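Local atomic coordinates of prophenoloxidase b (Marsupenaeus japonicus, PDB entry 3WKY), a protein that is the hemolymph precursor of a type 3 copper phenoloxidase which, once activated, probably oxidises phenols to quinones. Residues V245-Y259 with R389-N402. Residues are numbered along the deposited sequence; the frame is centred on the assembly and turned at random. Where two conformers were deposited one is given.
With CUO (Cu2-o2 cluster), chain J.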
loop_
_atom_site.group_PDB
_atom_site.type_symbol
_atom_site.label_atom_id
_atom_site.label_comp_id
_atom_site.label_asym_id
_atom_site.label_seq_id
_atom_site.Cartn_x
_atom_site.Cartn_y
_atom_site.Cartn_z
ATOM N N VAL A 245 8.743 16.192 20.739
ATOM C CA VAL A 245 7.476 15.789 20.117
ATOM C C VAL A 245 7.406 16.167 18.629
ATOM O O VAL A 245 7.907 17.211 18.202
ATOM C CB VAL A 245 6.275 16.378 20.888
ATOM C CG1 VAL A 245 6.246 17.906 20.775
ATOM C CG2 VAL A 245 4.977 15.772 20.395
ATOM N N LYS A 246 6.796 15.285 17.841
ATOM C CA LYS A 246 6.624 15.514 16.416
ATOM C C LYS A 246 5.196 15.948 16.121
ATOM O O LYS A 246 4.242 15.340 16.612
ATOM C CB LYS A 246 6.957 14.236 15.643
ATOM C CG LYS A 246 8.416 13.830 15.771
ATOM C CD LYS A 246 8.632 12.374 15.393
ATOM C CE LYS A 246 10.050 11.926 15.737
ATOM N NZ LYS A 246 10.262 10.478 15.478
ATOM N N ALA A 247 5.051 16.999 15.317
ATOM C CA ALA A 247 3.730 17.512 14.976
ATOM C C ALA A 247 2.933 16.430 14.258
ATOM O O ALA A 247 3.489 15.645 13.487
ATOM C CB ALA A 247 3.851 18.717 14.081
ATOM N N PHE A 248 1.637 16.395 14.514
ATOM C CA PHE A 248 0.746 15.549 13.720
ATOM C C PHE A 248 0.196 16.437 12.606
ATOM O O PHE A 248 -0.789 17.162 12.808
ATOM C CB PHE A 248 -0.367 14.963 14.575
ATOM C CG PHE A 248 -1.318 14.077 13.793
ATOM C CD1 PHE A 248 -0.841 13.001 13.062
ATOM C CD2 PHE A 248 -2.675 14.338 13.780
ATOM C CE1 PHE A 248 -1.726 12.182 12.328
ATOM C CE2 PHE A 248 -3.553 13.529 13.052
ATOM C CZ PHE A 248 -3.068 12.462 12.323
ATOM N N GLU A 249 0.846 16.370 11.440
ATOM C CA GLU A 249 0.567 17.278 10.324
ATOM C C GLU A 249 0.105 16.589 9.057
ATOM O O GLU A 249 -0.670 17.158 8.285
ATOM C CB GLU A 249 1.807 18.107 10.001
ATOM C CG GLU A 249 2.019 19.174 11.010
ATOM C CD GLU A 249 3.205 20.058 10.697
ATOM O OE1 GLU A 249 4.079 19.664 9.881
ATOM O OE2 GLU A 249 3.245 21.149 11.288
ATOM N N ASP A 250 0.589 15.373 8.830
ATOM C CA ASP A 250 0.137 14.598 7.671
ATOM C C ASP A 250 -0.999 13.722 8.155
ATOM O O ASP A 250 -0.780 12.664 8.744
ATOM C CB ASP A 250 1.275 13.746 7.098
ATOM C CG ASP A 250 0.864 12.973 5.858
ATOM O OD1 ASP A 250 -0.351 12.831 5.594
ATOM O OD2 ASP A 250 1.766 12.494 5.145
ATOM N N TRP A 251 -2.220 14.170 7.903
ATOM C CA TRP A 251 -3.378 13.563 8.543
ATOM C C TRP A 251 -3.828 12.282 7.841
ATOM O O TRP A 251 -4.855 11.693 8.196
ATOM C CB TRP A 251 -4.507 14.591 8.659
ATOM C CG TRP A 251 -4.094 15.767 9.509
ATOM C CD1 TRP A 251 -3.122 15.776 10.475
ATOM C CD2 TRP A 251 -4.616 17.108 9.451
ATOM N NE1 TRP A 251 -3.015 17.037 11.019
ATOM C CE2 TRP A 251 -3.922 17.870 10.412
ATOM C CE3 TRP A 251 -5.607 17.732 8.682
ATOM C CZ2 TRP A 251 -4.193 19.229 10.633
ATOM C CZ3 TRP A 251 -5.873 19.084 8.896
ATOM C CH2 TRP A 251 -5.163 19.817 9.861
ATOM N N ARG A 252 -3.037 11.836 6.871
ATOM C CA ARG A 252 -3.380 10.572 6.235
ATOM C C ARG A 252 -2.601 9.412 6.875
ATOM O O ARG A 252 -2.863 8.250 6.581
ATOM C CB ARG A 252 -3.201 10.655 4.712
ATOM C CG ARG A 252 -4.385 11.328 3.977
ATOM C CD ARG A 252 -4.664 12.772 4.436
ATOM N NE ARG A 252 -5.972 13.274 4.011
ATOM C CZ ARG A 252 -6.251 13.698 2.778
ATOM N NH1 ARG A 252 -5.306 13.667 1.846
ATOM N NH2 ARG A 252 -7.470 14.148 2.468
ATOM N N ILE A 253 -1.687 9.744 7.780
ATOM C CA ILE A 253 -0.875 8.784 8.533
ATOM C C ILE A 253 -1.614 8.498 9.844
ATOM O O ILE A 253 -2.025 9.435 10.523
ATOM C CB ILE A 253 0.525 9.401 8.878
ATOM C CG1 ILE A 253 1.290 9.793 7.612
ATOM C CG2 ILE A 253 1.365 8.450 9.720
ATOM C CD1 ILE A 253 2.691 10.364 7.884
ATOM N N PRO A 254 -1.794 7.212 10.207
ATOM C CA PRO A 254 -2.462 6.933 11.495
ATOM C C PRO A 254 -1.664 7.480 12.677
ATOM O O PRO A 254 -0.437 7.577 12.609
ATOM C CB PRO A 254 -2.512 5.399 11.557
ATOM C CG PRO A 254 -1.448 4.933 10.594
ATOM C CD PRO A 254 -1.361 5.982 9.516
ATOM N N VAL A 255 -2.364 7.850 13.747
ATOM C CA VAL A 255 -1.709 8.331 14.962
ATOM C C VAL A 255 -1.050 7.135 15.615
ATOM O O VAL A 255 -1.731 6.227 16.086
ATOM C CB VAL A 255 -2.733 8.965 15.929
ATOM C CG1 VAL A 255 -2.064 9.340 17.264
ATOM C CG2 VAL A 255 -3.389 10.196 15.271
ATOM N N GLN A 256 0.277 7.118 15.623
ATOM C CA GLN A 256 1.010 5.937 16.084
ATOM C C GLN A 256 0.701 5.576 17.546
ATOM O O GLN A 256 0.396 4.424 17.864
ATOM C CB GLN A 256 2.518 6.155 15.896
ATOM C CG GLN A 256 3.401 5.095 16.535
ATOM C CD GLN A 256 4.887 5.377 16.313
ATOM O OE1 GLN A 256 5.279 5.931 15.287
ATOM N NE2 GLN A 256 5.712 5.005 17.281
ATOM N N ASP A 257 0.759 6.560 18.438
ATOM C CA ASP A 257 0.597 6.269 19.861
ATOM C C ASP A 257 -0.814 6.526 20.356
ATOM O O ASP A 257 -1.287 7.672 20.353
ATOM C CB ASP A 257 1.590 7.087 20.686
ATOM C CG ASP A 257 3.016 6.811 20.291
ATOM O OD1 ASP A 257 3.376 5.617 20.194
ATOM O OD2 ASP A 257 3.760 7.780 20.045
ATOM N N GLY A 258 -1.480 5.453 20.781
ATOM C CA GLY A 258 -2.803 5.576 21.353
ATOM C C GLY A 258 -2.689 6.021 22.804
ATOM O O GLY A 258 -1.596 6.361 23.283
ATOM N N TYR A 259 -3.816 6.024 23.504
ATOM C CA TYR A 259 -3.830 6.417 24.909
ATOM C C TYR A 259 -5.071 5.834 25.570
ATOM O O TYR A 259 -6.178 5.945 25.049
ATOM C CB TYR A 259 -3.776 7.948 25.052
ATOM C CG TYR A 259 -3.806 8.394 26.503
ATOM C CD1 TYR A 259 -2.807 8.000 27.389
ATOM C CD2 TYR A 259 -4.858 9.176 26.994
ATOM C CE1 TYR A 259 -2.840 8.373 28.728
ATOM C CE2 TYR A 259 -4.891 9.565 28.332
ATOM C CZ TYR A 259 -3.889 9.151 29.191
ATOM O OH TYR A 259 -3.921 9.519 30.525
ATOM N N ARG A 389 -3.467 15.068 29.315
ATOM C CA ARG A 389 -3.053 13.697 29.636
ATOM C C ARG A 389 -2.582 12.901 28.414
ATOM O O ARG A 389 -1.689 12.061 28.522
ATOM C CB ARG A 389 -4.214 12.915 30.279
ATOM C CG ARG A 389 -4.691 13.454 31.645
ATOM C CD ARG A 389 -5.918 12.667 32.137
ATOM N NE ARG A 389 -5.647 11.239 32.328
ATOM C CZ ARG A 389 -5.328 10.678 33.495
ATOM N NH1 ARG A 389 -5.203 11.421 34.593
ATOM N NH2 ARG A 389 -5.122 9.370 33.566
ATOM N N ASP A 390 -3.208 13.150 27.266
ATOM C CA ASP A 390 -3.021 12.310 26.072
ATOM C C ASP A 390 -1.758 12.740 25.340
ATOM O O ASP A 390 -1.591 13.925 25.055
ATOM C CB ASP A 390 -4.249 12.481 25.158
ATOM C CG ASP A 390 -4.361 11.409 24.081
ATOM O OD1 ASP A 390 -3.325 10.988 23.516
ATOM O OD2 ASP A 390 -5.511 11.012 23.765
ATOM N N PRO A 391 -0.843 11.790 25.037
ATOM C CA PRO A 391 0.342 12.209 24.269
ATOM C C PRO A 391 -0.007 12.926 22.962
ATOM O O PRO A 391 0.755 13.786 22.509
ATOM C CB PRO A 391 1.088 10.888 23.996
ATOM C CG PRO A 391 0.022 9.784 24.221
ATOM C CD PRO A 391 -0.822 10.346 25.346
ATOM N N VAL A 392 -1.148 12.590 22.362
ATOM C CA VAL A 392 -1.503 13.239 21.108
ATOM C C VAL A 392 -1.846 14.717 21.296
ATOM O O VAL A 392 -1.811 15.486 20.335
ATOM C CB VAL A 392 -2.634 12.502 20.350
ATOM C CG1 VAL A 392 -4.026 12.954 20.840
ATOM C CG2 VAL A 392 -2.502 12.749 18.857
ATOM N N PHE A 393 -2.170 15.121 22.524
ATOM C CA PHE A 393 -2.351 16.552 22.799
ATOM C C PHE A 393 -1.141 17.342 22.314
ATOM O O PHE A 393 -1.264 18.421 21.691
ATOM C CB PHE A 393 -2.530 16.801 24.300
ATOM C CG PHE A 393 -2.669 18.262 24.646
ATOM C CD1 PHE A 393 -3.916 18.872 24.629
ATOM C CD2 PHE A 393 -1.543 19.031 24.947
ATOM C CE1 PHE A 393 -4.043 20.234 24.928
ATOM C CE2 PHE A 393 -1.652 20.393 25.247
ATOM C CZ PHE A 393 -2.910 20.998 25.234
ATOM N N PHE A 394 0.035 16.819 22.618
ATOM C CA PHE A 394 1.251 17.560 22.318
ATOM C C PHE A 394 1.653 17.432 20.853
ATOM O O PHE A 394 2.290 18.322 20.303
ATOM C CB PHE A 394 2.364 17.178 23.292
ATOM C CG PHE A 394 2.088 17.642 24.693
ATOM C CD1 PHE A 394 2.502 18.906 25.112
ATOM C CD2 PHE A 394 1.367 16.840 25.575
ATOM C CE1 PHE A 394 2.212 19.358 26.404
ATOM C CE2 PHE A 394 1.074 17.277 26.860
ATOM C CZ PHE A 394 1.512 18.537 27.280
ATOM N N ARG A 395 1.247 16.349 20.201
ATOM C CA ARG A 395 1.457 16.271 18.768
ATOM C C ARG A 395 0.540 17.271 18.058
ATOM O O ARG A 395 0.945 17.918 17.091
ATOM C CB ARG A 395 1.203 14.835 18.260
ATOM C CG ARG A 395 2.158 13.784 18.866
ATOM C CD ARG A 395 2.273 12.542 17.944
ATOM N NE ARG A 395 2.759 12.950 16.623
ATOM C CZ ARG A 395 2.549 12.280 15.494
ATOM N NH1 ARG A 395 1.840 11.152 15.499
ATOM N NH2 ARG A 395 3.035 12.753 14.349
ATOM N N TRP A 396 -0.698 17.390 18.535
ATOM C CA TRP A 396 -1.635 18.347 17.958
ATOM C C TRP A 396 -1.139 19.773 18.209
ATOM O O TRP A 396 -1.147 20.621 17.311
ATOM C CB TRP A 396 -3.038 18.139 18.542
ATOM C CG TRP A 396 -4.083 18.991 17.887
ATOM C CD1 TRP A 396 -4.856 19.955 18.492
ATOM C CD2 TRP A 396 -4.464 18.983 16.496
ATOM N NE1 TRP A 396 -5.700 20.530 17.566
ATOM C CE2 TRP A 396 -5.482 19.958 16.338
ATOM C CE3 TRP A 396 -4.061 18.236 15.379
ATOM C CZ2 TRP A 396 -6.079 20.232 15.095
ATOM C CZ3 TRP A 396 -4.674 18.495 14.136
ATOM C CH2 TRP A 396 -5.678 19.479 14.013
ATOM N N HIS A 397 -0.678 20.036 19.421
ATOM C CA HIS A 397 -0.190 21.381 19.722
ATOM C C HIS A 397 1.159 21.730 19.140
ATOM O O HIS A 397 1.460 22.910 18.954
ATOM C CB HIS A 397 -0.302 21.721 21.211
ATOM C CG HIS A 397 -1.648 22.255 21.530
ATOM N ND1 HIS A 397 -1.991 23.562 21.279
ATOM C CD2 HIS A 397 -2.787 21.622 21.900
ATOM C CE1 HIS A 397 -3.274 23.737 21.551
ATOM N NE2 HIS A 397 -3.770 22.575 21.927
ATOM N N LYS A 398 1.970 20.721 18.839
ATOM C CA LYS A 398 3.175 20.992 18.067
ATOM C C LYS A 398 2.780 21.420 16.644
ATOM O O LYS A 398 3.380 22.332 16.090
ATOM C CB LYS A 398 4.129 19.789 18.052
ATOM C CG LYS A 398 5.432 20.057 17.285
ATOM C CD LYS A 398 6.341 21.065 18.038
ATOM C CE LYS A 398 7.585 21.357 17.213
ATOM N NZ LYS A 398 8.624 22.100 18.012
ATOM N N PHE A 399 1.768 20.780 16.055
ATOM C CA PHE A 399 1.256 21.250 14.761
ATOM C C PHE A 399 0.777 22.698 14.865
ATOM O O PHE A 399 1.119 23.551 14.035
ATOM C CB PHE A 399 0.110 20.358 14.257
ATOM C CG PHE A 399 -0.818 21.061 13.290
ATOM C CD1 PHE A 399 -0.365 21.474 12.047
ATOM C CD2 PHE A 399 -2.145 21.300 13.630
ATOM C CE1 PHE A 399 -1.213 22.141 11.154
ATOM C CE2 PHE A 399 -2.996 21.948 12.757
ATOM C CZ PHE A 399 -2.536 22.375 11.517
ATOM N N ILE A 400 -0.025 22.969 15.889
ATOM C CA ILE A 400 -0.546 24.315 16.097
ATOM C C ILE A 400 0.602 25.312 16.290
ATOM O O ILE A 400 0.609 26.395 15.681
ATOM C CB ILE A 400 -1.536 24.346 17.290
ATOM C CG1 ILE A 400 -2.795 23.530 16.939
ATOM C CG2 ILE A 400 -1.924 25.781 17.635
ATOM C CD1 ILE A 400 -3.565 24.074 15.719
ATOM N N ASP A 401 1.598 24.942 17.087
ATOM C CA ASP A 401 2.719 25.860 17.304
ATOM C C ASP A 401 3.502 26.065 16.001
ATOM O O ASP A 401 4.054 27.146 15.755
ATOM C CB ASP A 401 3.645 25.349 18.402
ATOM C CG ASP A 401 4.606 26.419 18.891
ATOM O OD1 ASP A 401 4.131 27.418 19.475
ATOM O OD2 ASP A 401 5.826 26.277 18.689
ATOM N N ASN A 402 3.567 25.020 15.179
ATOM C CA ASN A 402 4.201 25.129 13.865
ATOM C C ASN A 402 3.512 26.152 12.974
ATOM O O ASN A 402 4.178 26.850 12.207
ATOM C CB ASN A 402 4.220 23.760 13.139
ATOM C CG ASN A 402 5.314 22.840 13.643
ATOM O OD1 ASN A 402 6.212 23.258 14.392
ATOM N ND2 ASN A 402 5.262 21.572 13.207
HETATM CU CU1 CUO J . -5.545 24.281 25.295
HETATM CU CU2 CUO J . -5.931 22.456 22.214
HETATM O O1 CUO J . -6.414 23.838 23.552
HETATM O O2 CUO J . -6.330 22.390 24.358
HETATM O O HOH W 1 9.351 19.344 19.011
HETATM O O HOH W 2 7.380 18.977 14.168
HETATM O O HOH W 3 1.519 9.310 17.750
HETATM O O HOH W 4 -7.264 8.519 24.216
#
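Arg395 clasps the loop 245-259 against the side of helix 391-409 turned away from His397. This is one of the copper-bearing helices of the hemocyanin-type dicopper domain; on it His397, with His357 and His361, binds one copper. The CB of Arg395 lies 4.0 Å from Phe248 CB, and CG rests on Val245 CG2. CD passes beside Lys246 O; there the chain bends (chi3 58°), turning NE back onto that oxygen in a nearly straight bond of 2.8 Å, within the guanidinium plane. NH2 donates to Ala247 O from above the carbonyl plane, a more bent bond of 3.1 Å, while NH1 is tied through a water to Asp257 N. One guanidinium face lies against Phe248 CB. The backbone joins in: Arg395 O accepts from Phe248 N and, on the opposite face of its plane, from Phe399 N of the helix.

Further along, Trp251, Trp396 and Phe399 form an aromatic cluster. Trp251 sets its CZ2 edge on the Phe399 face (planes at 83°), and its NE1 is held by Phe248 O. At the other end Asp390 N-caps the helix through OD1, its OD2 is salt-bridged to Arg274, and its CA packs over the Tyr259 ring, whose hydroxyl bonds to Glu191 and weakly to Arg389 NE. Near Phe399, Asn402 ND2 reaches Glu249 OE2 at 2.8 Å from above the carboxylate plane.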